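Local coordinates for inorganic pyrophosphatase (Helicobacter pylori, PDB 2BQY) that catalyses the magnesium-dependent hydrolysis of inorganic pyrophosphate to two phosphate ions and works as a homohexamer, at the interface of chains A and B. Residues are numbered along the deposited sequence; one frame, centred on the assembly and turned at random. Chains: chain A/B, Inorganic pyrophosphatase.

The interface of chains A and B. Residues chain A 34-35, 37, 39; chain B 4, 6-7, 83.
A:Met39 and B:Val83 form the apolar end of this patch, between strand 37-43 of chain A and strand 82-96 of chain B. The two residues are paired as a parallel beta bridge between the subunits. Their side chains meet at a slant: the A:Met39 chain bends at chi2 (62°), which turns its thioether and terminal methyl toward the valine. Methyl CE of A:Met39 lies 3.4 Å from CG1 of B:Val83 and equally near its CB, a tight fit, while the sulfur SD passes 3.9 Å from that CB. The other valine branch, CG2, faces CB of A:Ala37 at 4.1 Å, so the two methyls of B:Val83 serve different residues of the same strand.

Polar contacts lie beyond this end, where the loop before strand 37-43 meets the N-terminal segment of chain B. Within chain A, the hydroxyl OG of A:Ser35 donates to OE2 of A:Glu34 at 3.1 Å, meeting the carboxylate on its anti side and 32° out of its plane. The backbone carbonyl O of B:Leu6, 3.2 Å from the same OG, is a weak second acceptor across the interface, and the one hydroxyl hydrogen must be shared or alternate between the two oxygens. In van der Waals contact, CB of A:Ser35 rests 3.3 Å from the carbonyl O of B:Glu4.

B:Glu7 links the two regions. Its chain, bent at chi2 (-124°), brings OE1 to 3.9 Å from CB of A:Ala37 and near the A:Met39 methyl. The carboxylates of A:Glu34 and B:Glu7 remain apart, and their like charges may be mildly unfavourable.

The beta bridge, the methyl packing and the contacts of the N-terminal segment, one part of a larger interface, probably help hold neighbouring subunits together in the pyrophosphatase hexamer.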
loop_
_atom_site.group_PDB
_atom_site.type_symbol
_atom_site.label_atom_id
_atom_site.label_comp_id
_atom_site.label_asym_id
_atom_site.label_seq_id
_atom_site.Cartn_x
_atom_site.Cartn_y
_atom_site.Cartn_z
ATOM N N GLU A 34 -20.312 17.684 16.406
ATOM C CA GLU A 34 -20.285 18.034 17.825
ATOM C C GLU A 34 -19.006 17.549 18.529
ATOM O O GLU A 34 -18.357 18.329 19.282
ATOM C CB GLU A 34 -21.514 17.476 18.544
ATOM C CG GLU A 34 -21.864 16.071 18.112
ATOM C CD GLU A 34 -22.508 15.261 19.239
ATOM O OE1 GLU A 34 -23.587 15.675 19.747
ATOM O OE2 GLU A 34 -21.927 14.211 19.621
ATOM N N SER A 35 -18.653 16.285 18.282
ATOM C CA SER A 35 -17.470 15.700 18.901
ATOM C C SER A 35 -16.221 15.899 18.053
ATOM O O SER A 35 -15.093 15.914 18.563
ATOM C CB SER A 35 -17.686 14.211 19.134
ATOM O OG SER A 35 -18.873 13.978 19.883
ATOM N N ALA A 37 -15.349 13.853 16.162
ATOM C CA ALA A 37 -14.861 12.480 16.088
ATOM C C ALA A 37 -15.184 11.854 14.735
ATOM O O ALA A 37 -16.332 11.904 14.270
ATOM C CB ALA A 37 -15.480 11.646 17.218
ATOM N N MET A 39 -16.284 9.206 12.644
ATOM C CA MET A 39 -17.103 8.012 12.848
ATOM C C MET A 39 -17.044 7.020 11.686
ATOM O O MET A 39 -17.075 7.406 10.525
ATOM C CB MET A 39 -18.561 8.433 13.061
ATOM C CG MET A 39 -19.179 7.993 14.358
ATOM S SD MET A 39 -18.344 8.666 15.817
ATOM C CE MET A 39 -18.702 7.370 17.006
ATOM N N GLU B 4 -13.367 16.608 22.289
ATOM C CA GLU B 4 -13.794 15.613 21.267
ATOM C C GLU B 4 -14.672 14.540 21.927
ATOM O O GLU B 4 -15.901 14.608 21.888
ATOM C CB GLU B 4 -12.571 14.952 20.632
ATOM C CG GLU B 4 -12.797 14.452 19.191
ATOM C CD GLU B 4 -11.703 13.451 18.743
ATOM O OE1 GLU B 4 -11.680 12.303 19.319
ATOM O OE2 GLU B 4 -10.883 13.838 17.836
ATOM N N LEU B 6 -17.090 12.803 23.714
ATOM C CA LEU B 6 -18.302 13.070 24.505
ATOM C C LEU B 6 -19.464 12.545 23.659
ATOM O O LEU B 6 -20.011 13.318 22.849
ATOM C CB LEU B 6 -18.505 14.577 24.758
ATOM C CG LEU B 6 -17.620 15.301 25.777
ATOM C CD1 LEU B 6 -16.367 15.858 25.097
ATOM C CD2 LEU B 6 -18.435 16.450 26.386
ATOM N N GLU B 7 -19.820 11.265 23.826
ATOM C CA GLU B 7 -20.888 10.669 23.023
ATOM C C GLU B 7 -21.323 9.301 23.564
ATOM O O GLU B 7 -22.508 8.941 23.531
ATOM C CB GLU B 7 -20.372 10.469 21.596
ATOM C CG GLU B 7 -19.443 9.207 21.448
ATOM C CD GLU B 7 -18.060 9.504 20.864
ATOM O OE1 GLU B 7 -18.011 10.117 19.769
ATOM O OE2 GLU B 7 -17.040 9.110 21.495
ATOM N N VAL B 83 -13.678 6.284 15.350
ATOM C CA VAL B 83 -14.492 5.580 16.326
ATOM C C VAL B 83 -15.389 4.609 15.600
ATOM O O VAL B 83 -15.921 4.927 14.552
ATOM C CB VAL B 83 -15.367 6.563 17.152
ATOM C CG1 VAL B 83 -16.025 5.818 18.323
ATOM C CG2 VAL B 83 -14.514 7.717 17.670
#